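Local coordinates for beta-ketoacyl-[acyl-carrier-protein] synthase III (Pseudomonas aeruginosa, PDB 2X3E) that probably catalyses the first condensation of fatty acid synthesis, joining acetyl-CoA to malonyl-ACP with loss of carbon dioxide to give acetoacetyl-ACP, at residues 76-81 with 89-94; 144-149 with 209-214; 190-195 with 216-221; 237-242 with 318-323; 243-248 with 298-303. The protein carries 1 engineered substitution. All blocks are in the same frame, centred on the assembly; numbering follows the deposited sequence.

In the fold
Contacts 2 and 3 form one cluster and contacts 4 and 5 another. Centres of contacts 2 and 3 lie 12 Å apart, tied by the two-stranded sheet of 192-195 and 212-213, where Arg212 N probably donates to Met193 O (2.8 Å). This cluster approaches the predicted active site: the side chains of Phe211 and Leu192 are each about 7 Å from that of Asn280. Contacts 4 and 5, with centres 9 Å apart, are joined where Trp323 N probably bonds Gly303 O (2.9 Å), and both reach the sheet containing 304-311. Contact 1 belongs to the other large sheet, centres 22 Å from contact 2 and 29 Å from contact 5; like contacts 2 and 3, it touches the second subunit.

Contact 1 of 5, residues 76-81 with 89-94; sequences VVLATS and ATAPRV
Leu78 is the side chain that strand 75-79 sends into the start of helix 91-97, and the close packing gathers round it. Its CG sits against Ala91, 3.8 Å from CA and 3.9 Å from CB, while its branch methyl CD1 reaches on to Thr90 and Val94. CD1 meets Thr90 CG2 at 3.7 Å, the two side chains crossing at about a right angle, and Val94 CG2 at 4.0 Å. Thr90 offers its methyl here because CG2 is anti to the backbone N; its hydroxyl OG1 is taken up by the amide of Asp84. A second, smaller touch lies further back on the strand, where the methyl of Ala91 rests on the carbonyl oxygen Val76 O at 3.6 Å. All of these residues are buried, and no hydrogen bond passes between the two segments, so they meet by apolar packing.

The looser part begins at Val76, whose side chain comes no closer than 4.3 Å to the helix residues. On the outward side of the helix, Arg93 is partly exposed and, in the conformer described, one of two, makes a cation-pi contact with Phe189 of the second subunit. The helix start is fixed from the next strand: the two carboxylate oxygens of Asp107 accept from the amides of Thr90 and Ala91. Strands 75-79 and 104-109 are parallel neighbours in the sheet, and the helix, packed on the first of them through Leu78, is the connection of a beta-alpha-beta unit, as in the thiolase fold.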
# COMPACT_ATOMS: atom_id res chain seq x y z
N VAL A 76 -0.05 -0.23 12.15
CA VAL A 76 1.33 -0.34 11.69
C VAL A 76 1.34 -0.35 10.16
O VAL A 76 0.84 -1.29 9.54
CB VAL A 76 2.02 -1.62 12.21
CG1 VAL A 76 3.45 -1.69 11.68
CG2 VAL A 76 2.00 -1.67 13.74
N VAL A 77 1.92 0.68 9.56
CA VAL A 77 1.97 0.80 8.10
C VAL A 77 3.42 0.87 7.64
O VAL A 77 4.21 1.62 8.20
CB VAL A 77 1.17 2.03 7.63
CG1 VAL A 77 1.38 2.29 6.13
CG2 VAL A 77 -0.31 1.84 7.95
N LEU A 78 3.77 0.05 6.65
CA LEU A 78 5.08 0.11 6.02
C LEU A 78 4.96 0.72 4.64
O LEU A 78 4.17 0.25 3.80
CB LEU A 78 5.72 -1.27 5.87
CG LEU A 78 5.93 -2.22 7.06
CD1 LEU A 78 7.14 -3.13 6.80
CD2 LEU A 78 6.03 -1.53 8.42
N ALA A 79 5.72 1.78 4.42
CA ALA A 79 5.92 2.35 3.09
C ALA A 79 7.15 1.66 2.50
O ALA A 79 8.27 1.90 2.98
CB ALA A 79 6.13 3.85 3.17
N THR A 80 6.94 0.79 1.52
CA THR A 80 8.02 -0.03 0.93
C THR A 80 7.72 -0.47 -0.49
O THR A 80 6.55 -0.63 -0.87
CB THR A 80 8.34 -1.30 1.79
OG1 THR A 80 9.55 -1.91 1.33
CG2 THR A 80 7.21 -2.33 1.73
N SER A 81 8.78 -0.66 -1.28
CA SER A 81 8.71 -1.30 -2.60
C SER A 81 9.48 -2.63 -2.61
O SER A 81 9.67 -3.23 -3.66
CB SER A 81 9.30 -0.37 -3.66
OG SER A 81 8.70 0.91 -3.61
N ALA A 89 1.38 -8.64 2.59
CA ALA A 89 2.17 -7.49 3.00
C ALA A 89 3.15 -7.87 4.12
O ALA A 89 3.00 -8.91 4.78
CB ALA A 89 1.24 -6.36 3.45
N THR A 90 4.15 -7.03 4.33
CA THR A 90 5.14 -7.23 5.39
C THR A 90 4.67 -6.66 6.73
O THR A 90 5.05 -7.17 7.79
CB THR A 90 6.48 -6.59 4.97
OG1 THR A 90 6.93 -7.21 3.76
CG2 THR A 90 7.55 -6.76 6.05
N ALA A 91 3.81 -5.64 6.67
CA ALA A 91 3.36 -4.92 7.87
C ALA A 91 2.72 -5.81 8.94
O ALA A 91 3.03 -5.67 10.12
CB ALA A 91 2.43 -3.78 7.48
N PRO A 92 1.83 -6.74 8.54
CA PRO A 92 1.26 -7.59 9.60
C PRO A 92 2.32 -8.35 10.40
O PRO A 92 2.24 -8.38 11.63
CB PRO A 92 0.34 -8.53 8.83
CG PRO A 92 -0.05 -7.76 7.60
CD PRO A 92 1.17 -6.96 7.24
N ARG A 93 3.29 -8.96 9.71
CA ARG A 93 4.36 -9.70 10.39
C ARG A 93 5.14 -8.78 11.32
O ARG A 93 5.44 -9.15 12.46
CB ARG A 93 5.31 -10.38 9.40
CG ARG A 93 6.34 -11.30 10.08
CD ARG A 93 7.28 -11.98 9.08
NE ARG A 93 8.21 -12.88 9.77
CZ ARG A 93 9.07 -13.69 9.16
NH1 ARG A 93 9.13 -13.73 7.84
NH2 ARG A 93 9.86 -14.47 9.88
N VAL A 94 5.48 -7.59 10.84
CA VAL A 94 6.21 -6.62 11.65
C VAL A 94 5.39 -6.23 12.90
O VAL A 94 5.91 -6.24 14.01
CB VAL A 94 6.59 -5.37 10.83
CG1 VAL A 94 7.19 -4.30 11.73
CG2 VAL A 94 7.57 -5.77 9.71

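Contact 2 of 5, residues 144-149 with 209-214; sequences HTLDPA and NYFRMD
Thr145 and Phe211 supply the direct hydrogen bond of this contact, which joins the loop after strand 133-140 to the region of strand 212-213: Phe211 N donates to Thr145 O at 2.9 Å, nearly straight at 164°. The same carbonyl oxygen also receives a CA-H...O contact from Tyr210 CA at 3.2 Å, so two hydrogens converge on it. A water adds a bridge further on, accepting from Asp147 N at 3.0 Å and donating to Phe211 O at 2.8 Å.

The aromatic contacts belong to Tyr210. Asp147 CA lies over the centre of its ring, 3.7 Å from the centroid, a CH-pi contact. With CG anti to the backbone N (chi1 -175°), the carboxylate of Asp147 extends above the CD1-CE1 side of the ring, the two planes only 18° apart. Pro148 comes in with CD, 3.7 Å from CZ, the two side chains crossing at about a right angle.

Apolar packing is lighter: Leu146 CD2 lies 4.1 Å from Phe211 CB. The phenyl ring of Phe211 then turns away to meet Phe142 and Phe157, its side chain about 7 Å from that of Asn280, a predicted active-site residue.

The carboxylate has a partner of its own, since Asp147 OD1 accepts from Ala149 N in an Asx turn. In chemical terms, backbone groups do the polar joining, while Tyr210 lies beneath the turn and probably draws on the slightly positive CA-H at its face; the negative charge above that ring is likely to be eased by the Asx bond.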
# COMPACT_ATOMS: atom_id res chain seq x y z
N HIS A 144 19.02 -5.56 -2.68
CA HIS A 144 18.61 -6.89 -3.15
C HIS A 144 18.18 -6.88 -4.61
O HIS A 144 18.19 -7.92 -5.27
CB HIS A 144 17.46 -7.46 -2.31
CG HIS A 144 17.84 -7.75 -0.89
ND1 HIS A 144 17.00 -7.49 0.17
CD2 HIS A 144 18.97 -8.28 -0.36
CE1 HIS A 144 17.59 -7.85 1.29
NE2 HIS A 144 18.79 -8.33 1.00
N THR A 145 17.80 -5.70 -5.11
CA THR A 145 17.18 -5.55 -6.43
C THR A 145 18.12 -4.96 -7.49
O THR A 145 17.72 -4.77 -8.63
CB THR A 145 15.93 -4.63 -6.33
OG1 THR A 145 16.34 -3.26 -6.20
CG2 THR A 145 15.07 -5.02 -5.13
N LEU A 146 19.37 -4.68 -7.11
CA LEU A 146 20.30 -4.04 -8.04
C LEU A 146 21.01 -5.08 -8.90
O LEU A 146 21.29 -6.19 -8.45
CB LEU A 146 21.33 -3.21 -7.27
CG LEU A 146 20.75 -2.09 -6.39
CD1 LEU A 146 21.87 -1.27 -5.75
CD2 LEU A 146 19.80 -1.19 -7.20
N ASP A 147 21.29 -4.70 -10.14
CA ASP A 147 22.14 -5.48 -11.02
C ASP A 147 23.54 -5.48 -10.42
O ASP A 147 24.11 -4.41 -10.23
CB ASP A 147 22.15 -4.85 -12.42
CG ASP A 147 22.93 -5.66 -13.44
OD1 ASP A 147 23.75 -6.54 -13.08
OD2 ASP A 147 22.71 -5.41 -14.64
N PRO A 148 24.10 -6.67 -10.11
CA PRO A 148 25.46 -6.76 -9.56
C PRO A 148 26.52 -6.04 -10.39
O PRO A 148 27.52 -5.58 -9.83
CB PRO A 148 25.74 -8.27 -9.57
CG PRO A 148 24.42 -8.91 -9.51
CD PRO A 148 23.48 -8.00 -10.25
N ALA A 149 26.31 -5.95 -11.70
CA ALA A 149 27.30 -5.39 -12.62
C ALA A 149 27.11 -3.89 -12.86
O ALA A 149 27.91 -3.28 -13.58
CB ALA A 149 27.24 -6.13 -13.94
N ASN A 209 15.08 -9.64 -12.32
CA ASN A 209 14.31 -8.40 -12.39
C ASN A 209 15.00 -7.29 -11.58
O ASN A 209 14.76 -7.13 -10.38
CB ASN A 209 12.85 -8.61 -11.94
CG ASN A 209 12.72 -9.13 -10.51
OD1 ASN A 209 13.41 -10.07 -10.11
ND2 ASN A 209 11.81 -8.54 -9.75
N TYR A 210 15.89 -6.56 -12.25
CA TYR A 210 16.73 -5.56 -11.60
C TYR A 210 16.16 -4.15 -11.74
O TYR A 210 15.51 -3.82 -12.73
CB TYR A 210 18.14 -5.57 -12.19
CG TYR A 210 18.91 -6.87 -12.04
CD1 TYR A 210 19.61 -7.41 -13.11
CD2 TYR A 210 18.94 -7.55 -10.82
CE1 TYR A 210 20.32 -8.60 -12.98
CE2 TYR A 210 19.66 -8.74 -10.68
CZ TYR A 210 20.34 -9.26 -11.77
OH TYR A 210 21.05 -10.43 -11.65
N PHE A 211 16.45 -3.32 -10.74
CA PHE A 211 16.07 -1.92 -10.79
C PHE A 211 16.84 -1.21 -11.91
O PHE A 211 18.05 -1.42 -12.06
CB PHE A 211 16.36 -1.23 -9.46
CG PHE A 211 16.10 0.26 -9.48
CD1 PHE A 211 17.16 1.16 -9.57
CD2 PHE A 211 14.80 0.75 -9.44
CE1 PHE A 211 16.92 2.52 -9.60
CE2 PHE A 211 14.56 2.11 -9.47
CZ PHE A 211 15.62 3.00 -9.55
N ARG A 212 16.13 -0.40 -12.69
CA ARG A 212 16.76 0.45 -13.68
C ARG A 212 16.24 1.88 -13.57
O ARG A 212 15.09 2.10 -13.18
CB ARG A 212 16.55 -0.08 -15.11
CG ARG A 212 15.11 -0.13 -15.60
CD ARG A 212 15.08 -0.27 -17.12
NE ARG A 212 13.79 -0.72 -17.62
CZ ARG A 212 12.70 0.05 -17.77
NH1 ARG A 212 12.72 1.34 -17.45
NH2 ARG A 212 11.59 -0.49 -18.25
N MET A 213 17.11 2.83 -13.89
CA MET A 213 16.72 4.23 -13.91
C MET A 213 17.41 5.00 -15.03
O MET A 213 18.57 4.74 -15.35
CB MET A 213 17.01 4.90 -12.57
CG MET A 213 18.48 4.99 -12.20
SD MET A 213 18.73 5.71 -10.56
CE MET A 213 17.77 7.21 -10.68
N ASP A 214 16.67 5.93 -15.61
CA ASP A 214 17.19 6.90 -16.57
C ASP A 214 17.74 8.08 -15.76
O ASP A 214 17.03 9.04 -15.49
CB ASP A 214 16.07 7.34 -17.52
CG ASP A 214 16.57 8.17 -18.68
OD1 ASP A 214 17.55 8.93 -18.53
OD2 ASP A 214 15.95 8.08 -19.76
O HOH W 1 20.41 -1.92 -10.72

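Contact 3 of 5, residues 190-195 with 216-221; sequences DLLMTP and KAVFGQ
The flat side-chain group in this contact is the carboxamide of Gln221, and the neighbour it meets in the other segment is Leu191, whose CD1 approaches NE2 at 3.9 Å, the two side chains crossing at a slant. The chain of Gln221 is extended, with CG anti to the backbone N (chi1 -154°), which starts it along the flank of the helix. The polar end is held beyond the contact: OE1 accepts from the side-chain amides of Gln188 and Gln225.

The rest is aliphatic. The other branch of Leu191, CD2, touches the methyl of Ala217 at 4.0 Å, so this leucine straddles two residues one helical turn apart. Its CB is also near Val218 CG2, though only at 4.4 Å. The same methyl of Val218 packs more closely on Leu192, 3.7 Å from CD2 and 3.8 Å from CG, with the two side chains crossing obliquely. Leu192 and Val218 are buried, whereas Leu191, Ala217 and Gln221 are partly exposed, so the contact runs from interior to surface. No hydrogen bond crosses between the segments.

Met213, on the neighbouring strand, covers both Leu192 and Val218. At the far end, Thr194 and Pro195 pair antiparallel with a strand of the second subunit. Leu192 lies about 7 Å, side chain to side chain, from Asn280 and from the engineered Ala112, both predicted active-site positions. The start of this short strand of a two-stranded antiparallel sheet, packed on the first turns of helix 215-237, thus lies in the surroundings of the predicted catalytic centre of this FabH.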
# COMPACT_ATOMS: atom_id res chain seq x y z
N ASP A 190 7.74 4.71 -16.75
CA ASP A 190 8.85 3.86 -17.19
C ASP A 190 10.24 4.39 -16.82
O ASP A 190 11.24 3.71 -17.05
CB ASP A 190 8.78 3.65 -18.70
CG ASP A 190 8.83 4.96 -19.47
OD1 ASP A 190 7.90 5.78 -19.30
OD2 ASP A 190 9.80 5.16 -20.24
N LEU A 191 10.32 5.60 -16.26
CA LEU A 191 11.64 6.22 -15.98
C LEU A 191 12.47 5.52 -14.89
O LEU A 191 13.69 5.42 -15.01
CB LEU A 191 11.49 7.70 -15.60
CG LEU A 191 11.30 8.74 -16.71
CD1 LEU A 191 11.43 10.13 -16.10
CD2 LEU A 191 12.30 8.57 -17.86
N LEU A 192 11.80 5.10 -13.82
CA LEU A 192 12.41 4.37 -12.71
C LEU A 192 11.59 3.11 -12.51
O LEU A 192 10.39 3.20 -12.25
CB LEU A 192 12.35 5.20 -11.42
CG LEU A 192 13.00 6.58 -11.37
CD1 LEU A 192 12.13 7.55 -10.57
CD2 LEU A 192 14.40 6.52 -10.79
N MET A 193 12.22 1.94 -12.60
CA MET A 193 11.47 0.70 -12.52
C MET A 193 12.25 -0.52 -12.05
O MET A 193 13.39 -0.73 -12.43
CB MET A 193 10.86 0.37 -13.89
CG MET A 193 9.67 -0.58 -13.80
SD MET A 193 9.01 -0.92 -15.42
CE MET A 193 10.30 -1.96 -16.06
N THR A 194 11.59 -1.32 -11.22
CA THR A 194 11.99 -2.69 -10.93
C THR A 194 10.86 -3.58 -11.43
O THR A 194 9.78 -3.58 -10.85
CB THR A 194 12.19 -2.93 -9.43
OG1 THR A 194 13.15 -1.99 -8.93
CG2 THR A 194 12.70 -4.36 -9.17
N PRO A 195 11.09 -4.31 -12.53
CA PRO A 195 10.00 -5.12 -13.08
C PRO A 195 9.54 -6.23 -12.13
O PRO A 195 10.28 -6.64 -11.24
CB PRO A 195 10.60 -5.73 -14.35
CG PRO A 195 11.80 -4.91 -14.67
CD PRO A 195 12.29 -4.31 -13.40
N LYS A 216 19.92 10.66 -16.16
CA LYS A 216 19.86 12.02 -16.71
C LYS A 216 18.44 12.57 -16.65
O LYS A 216 18.22 13.67 -16.11
CB LYS A 216 20.36 12.04 -18.16
CG LYS A 216 20.48 13.44 -18.75
CD LYS A 216 21.46 13.49 -19.92
CE LYS A 216 21.87 14.92 -20.26
NZ LYS A 216 23.09 14.96 -21.11
N ALA A 217 17.48 11.81 -17.16
CA ALA A 217 16.07 12.22 -17.18
C ALA A 217 15.46 12.37 -15.78
O ALA A 217 14.52 13.15 -15.59
CB ALA A 217 15.25 11.23 -18.00
N VAL A 218 15.99 11.63 -14.82
CA VAL A 218 15.49 11.70 -13.45
C VAL A 218 16.06 12.92 -12.70
O VAL A 218 15.34 13.53 -11.91
CB VAL A 218 15.77 10.38 -12.68
CG1 VAL A 218 15.52 10.55 -11.20
CG2 VAL A 218 14.89 9.27 -13.24
N PHE A 219 17.33 13.27 -12.95
CA PHE A 219 17.99 14.37 -12.21
C PHE A 219 17.22 15.68 -12.28
O PHE A 219 16.72 16.17 -11.25
CB PHE A 219 19.42 14.65 -12.70
CG PHE A 219 20.00 15.94 -12.17
CD1 PHE A 219 20.37 16.05 -10.83
CD2 PHE A 219 20.14 17.06 -12.99
CE1 PHE A 219 20.88 17.25 -10.32
CE2 PHE A 219 20.65 18.26 -12.49
CZ PHE A 219 21.02 18.35 -11.15
N GLY A 220 17.14 16.25 -13.48
CA GLY A 220 16.55 17.57 -13.68
C GLY A 220 15.14 17.64 -13.16
O GLY A 220 14.75 18.61 -12.50
N GLN A 221 14.37 16.59 -13.44
CA GLN A 221 12.98 16.55 -13.04
C GLN A 221 12.84 16.44 -11.52
O GLN A 221 12.00 17.12 -10.93
CB GLN A 221 12.24 15.40 -13.73
CG GLN A 221 10.76 15.68 -13.86
CD GLN A 221 10.00 14.62 -14.62
OE1 GLN A 221 8.80 14.46 -14.42
NE2 GLN A 221 10.69 13.89 -15.50

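Contact 4 of 5, residues 237-242 with 318-323; sequences VGWQAS and SVALRW
Trp239 brings the outer end of its indole against strand 315-322, where CZ3 comes within 4.0 Å of the methyl Ala320 CB, meeting it obliquely. Next along the rim, CH2 points at the backbone: Leu321 O lies in the plane of the ring, at its edge, 3.7 Å from CH2. One atom further, CZ2 is 4.3 Å from Arg322 CG, a looser touch on the aliphatic part of the arginine. The indole therefore follows three consecutive strand residues with its six-membered ring. Its CB points toward the strand, and CG is anti to the carbonyl carbon (chi1 -63°).

Val237, two residues earlier, is modelled with two conformers. In the one described, CG1 sits under one face of the indole, offset toward the rim, and also reaches Ala320 CB at 4.4 Å. Gly238 lies between Val237 and Trp239, and its positive phi marks where the chain leaves the helix. No hydrogen bond joins the segments.

Leu178 of strand 177-184 touches both Val237 and Trp239, and Asn304 of strand 304-311 touches Trp239 and Arg322. With Leu234 of helix 215-237 also against the indole, Trp239 closes the corner where the end of that helix meets three adjoining strands of the four-stranded sheet.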
# COMPACT_ATOMS: atom_id res chain seq x y z
N VAL A 237 0.57 26.77 3.79
CA VAL A 237 0.68 26.99 5.23
C VAL A 237 1.03 28.45 5.56
O VAL A 237 1.02 28.86 6.72
CB VAL A 237 1.69 26.00 5.85
CG1 VAL A 237 3.12 26.48 5.62
CG2 VAL A 237 1.40 25.79 7.34
N GLY A 238 1.33 29.24 4.53
CA GLY A 238 1.62 30.66 4.69
C GLY A 238 3.02 30.95 5.19
O GLY A 238 3.23 31.89 5.95
N TRP A 239 3.98 30.14 4.75
CA TRP A 239 5.39 30.38 5.03
C TRP A 239 6.10 30.85 3.77
O TRP A 239 5.76 30.43 2.67
CB TRP A 239 6.10 29.11 5.51
CG TRP A 239 5.61 28.56 6.80
CD1 TRP A 239 4.84 29.19 7.73
CD2 TRP A 239 5.86 27.24 7.30
NE1 TRP A 239 4.59 28.34 8.79
CE2 TRP A 239 5.21 27.14 8.55
CE3 TRP A 239 6.57 26.14 6.82
CZ2 TRP A 239 5.25 25.98 9.32
CZ3 TRP A 239 6.61 24.98 7.58
CH2 TRP A 239 5.95 24.92 8.82
N GLN A 240 7.08 31.73 3.94
CA GLN A 240 8.02 32.04 2.88
C GLN A 240 9.15 31.02 2.98
O GLN A 240 9.30 30.37 4.01
CB GLN A 240 8.59 33.45 3.05
CG GLN A 240 7.56 34.57 2.95
CD GLN A 240 8.18 35.94 3.17
OE1 GLN A 240 9.34 36.18 2.82
NE2 GLN A 240 7.41 36.85 3.75
N ALA A 241 9.95 30.89 1.93
CA ALA A 241 11.09 29.98 1.96
C ALA A 241 12.01 30.31 3.14
O ALA A 241 12.49 29.41 3.82
CB ALA A 241 11.87 30.03 0.65
N SER A 242 12.22 31.60 3.40
CA SER A 242 13.07 32.06 4.51
C SER A 242 12.55 31.65 5.90
O SER A 242 13.32 31.63 6.85
CB SER A 242 13.27 33.58 4.46
OG SER A 242 12.04 34.27 4.60
N SER A 318 4.83 16.67 -0.56
CA SER A 318 5.47 17.29 0.58
C SER A 318 4.47 17.44 1.73
O SER A 318 3.26 17.40 1.52
CB SER A 318 6.03 18.67 0.22
OG SER A 318 6.84 18.60 -0.94
N VAL A 319 5.01 17.59 2.93
CA VAL A 319 4.23 17.79 4.16
C VAL A 319 4.91 18.85 5.00
O VAL A 319 6.14 18.81 5.16
CB VAL A 319 4.17 16.51 5.00
CG1 VAL A 319 3.13 16.66 6.12
CG2 VAL A 319 3.87 15.30 4.14
N ALA A 320 4.14 19.79 5.55
CA ALA A 320 4.66 20.80 6.46
C ALA A 320 4.28 20.44 7.89
O ALA A 320 3.17 19.97 8.13
CB ALA A 320 4.10 22.17 6.11
N LEU A 321 5.20 20.67 8.82
CA LEU A 321 4.93 20.53 10.25
C LEU A 321 5.92 21.37 11.03
O LEU A 321 6.96 21.76 10.50
CB LEU A 321 5.03 19.06 10.68
CG LEU A 321 6.42 18.40 10.71
CD1 LEU A 321 6.38 17.08 11.50
CD2 LEU A 321 6.97 18.17 9.30
N ARG A 322 5.60 21.67 12.28
CA ARG A 322 6.59 22.22 13.20
C ARG A 322 7.17 21.04 13.97
O ARG A 322 6.43 20.18 14.43
CB ARG A 322 5.99 23.26 14.13
CG ARG A 322 5.58 24.55 13.41
CD ARG A 322 5.06 25.61 14.36
NE ARG A 322 3.95 25.09 15.17
CZ ARG A 322 3.90 25.06 16.50
NH1 ARG A 322 4.89 25.55 17.25
NH2 ARG A 322 2.83 24.55 17.10
N TRP A 323 8.50 20.99 14.09
CA TRP A 323 9.16 19.82 14.65
C TRP A 323 8.94 19.78 16.16
O TRP A 323 9.16 20.79 16.84
CB TRP A 323 10.66 19.83 14.33
CG TRP A 323 11.38 18.60 14.82
CD1 TRP A 323 12.27 18.52 15.84
CD2 TRP A 323 11.22 17.26 14.33
NE1 TRP A 323 12.70 17.23 16.01
CE2 TRP A 323 12.06 16.43 15.09
CE3 TRP A 323 10.44 16.70 13.32
CZ2 TRP A 323 12.15 15.06 14.87
CZ3 TRP A 323 10.54 15.32 13.10
CH2 TRP A 323 11.38 14.52 13.88

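Contact 5 of 5, residues 243-248 with 298-303; sequences DLHHLV and ILRDGG
Arg300 bends at its third torsion (chi3 49°), which carries NE back toward His245, while His246 has CG anti to the carbonyl carbon, and its ring meets the backbone of the same arginine. The result is two imidazoles served by one residue, where the start of edge strand 246-249 joins the loop between helix 285-295 and strand 304-311. Over His245 the guanidinium lies nearly parallel, the planes 10° apart, with the ring's NE2 over its face and CD2 3.4 Å from Arg300 NE.

His246 makes the polar link. Arg300 N donates to His246 NE2 at 3.0 Å, almost straight at 172°, though tilted from the ring plane. Arg300 CB is close by, 3.6 Å from the same NE2 and at the edge of the ring. Over one face of the imidazole lies Leu299 CD2, a CH-pi contact 4.1 Å from the centroid; over the opposite face, offset toward the rim, lies His245 CB. Next to the bond, His246 CE1 approaches Ile298 O at 3.2 Å. Gly303, which ends the type II beta turn begun by Arg300, comes close to His245 obliquely, its CA 3.7 Å from ND1.

Asn304 supplies the polar partner of His245, its backbone amide donating to ND1. Each ring thus accepts a backbone N-H on one nitrogen, which is consistent with neutral imidazoles. The guanidinium stacked on His245, and more distantly near His246, would be expected to disfavour protonation.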
# COMPACT_ATOMS: atom_id res chain seq x y z
N ASP A 243 11.25 31.34 6.01
CA ASP A 243 10.66 30.90 7.29
C ASP A 243 10.98 29.45 7.62
O ASP A 243 10.80 29.03 8.76
CB ASP A 243 9.13 31.05 7.26
CG ASP A 243 8.67 32.49 7.24
OD1 ASP A 243 9.29 33.36 7.89
OD2 ASP A 243 7.63 32.74 6.58
N LEU A 244 11.41 28.68 6.62
CA LEU A 244 11.76 27.28 6.82
C LEU A 244 13.05 27.13 7.61
O LEU A 244 14.07 27.71 7.24
CB LEU A 244 11.96 26.57 5.47
CG LEU A 244 10.92 25.64 4.88
CD1 LEU A 244 11.54 24.95 3.67
CD2 LEU A 244 10.42 24.61 5.90
N HIS A 245 13.00 26.37 8.70
CA HIS A 245 14.21 26.03 9.45
C HIS A 245 14.84 24.76 8.90
O HIS A 245 16.07 24.65 8.84
CB HIS A 245 13.89 25.83 10.94
CG HIS A 245 13.55 27.09 11.67
ND1 HIS A 245 12.26 27.54 11.81
CD2 HIS A 245 14.34 27.98 12.31
CE1 HIS A 245 12.26 28.66 12.51
NE2 HIS A 245 13.51 28.96 12.82
N HIS A 246 14.00 23.81 8.51
CA HIS A 246 14.45 22.47 8.11
C HIS A 246 13.74 21.96 6.87
O HIS A 246 12.51 21.85 6.84
CB HIS A 246 14.23 21.47 9.24
CG HIS A 246 14.72 21.94 10.57
ND1 HIS A 246 16.06 22.16 10.83
CD2 HIS A 246 14.06 22.24 11.72
CE1 HIS A 246 16.19 22.59 12.08
NE2 HIS A 246 15.00 22.64 12.64
N LEU A 247 14.52 21.64 5.84
CA LEU A 247 14.02 20.95 4.67
C LEU A 247 14.63 19.55 4.66
O LEU A 247 15.86 19.41 4.67
CB LEU A 247 14.42 21.70 3.40
CG LEU A 247 13.89 21.11 2.08
CD1 LEU A 247 12.37 21.03 2.08
CD2 LEU A 247 14.40 21.94 0.91
N VAL A 248 13.77 18.54 4.67
CA VAL A 248 14.21 17.15 4.70
C VAL A 248 13.69 16.44 3.45
O VAL A 248 12.59 15.90 3.43
CB VAL A 248 13.71 16.40 5.95
CG1 VAL A 248 14.44 15.07 6.07
CG2 VAL A 248 13.94 17.23 7.19
N ILE A 298 20.61 19.04 15.25
CA ILE A 298 20.31 20.03 14.21
C ILE A 298 18.86 20.51 14.30
O ILE A 298 18.57 21.67 14.03
CB ILE A 298 20.57 19.43 12.80
CG1 ILE A 298 22.07 19.43 12.49
CG2 ILE A 298 19.79 20.19 11.72
CD1 ILE A 298 22.43 18.62 11.27
N LEU A 299 17.97 19.62 14.71
CA LEU A 299 16.53 19.89 14.66
C LEU A 299 16.07 20.72 15.84
O LEU A 299 16.29 20.36 16.99
CB LEU A 299 15.75 18.58 14.61
CG LEU A 299 16.12 17.62 13.48
CD1 LEU A 299 15.25 16.37 13.54
CD2 LEU A 299 16.00 18.31 12.13
N ARG A 300 15.41 21.84 15.54
CA ARG A 300 14.96 22.79 16.54
C ARG A 300 13.57 22.44 17.05
O ARG A 300 12.68 22.16 16.25
CB ARG A 300 14.85 24.19 15.93
CG ARG A 300 16.16 24.88 15.63
CD ARG A 300 15.88 26.20 14.90
NE ARG A 300 14.85 27.01 15.56
CZ ARG A 300 15.09 28.05 16.36
NH1 ARG A 300 16.33 28.47 16.62
NH2 ARG A 300 14.06 28.70 16.91
N ASP A 301 13.38 22.51 18.36
CA ASP A 301 12.05 22.40 18.96
C ASP A 301 11.14 23.46 18.33
O ASP A 301 11.42 24.65 18.43
CB ASP A 301 12.10 22.64 20.48
CG ASP A 301 13.03 21.67 21.21
OD1 ASP A 301 13.23 20.54 20.74
OD2 ASP A 301 13.53 22.05 22.29
N GLY A 302 10.06 23.02 17.68
CA GLY A 302 9.10 23.95 17.08
C GLY A 302 9.54 24.59 15.77
O GLY A 302 8.86 25.47 15.24
N GLY A 303 10.68 24.14 15.23
CA GLY A 303 11.18 24.68 13.97
C GLY A 303 10.27 24.35 12.80
O GLY A 303 9.71 23.25 12.72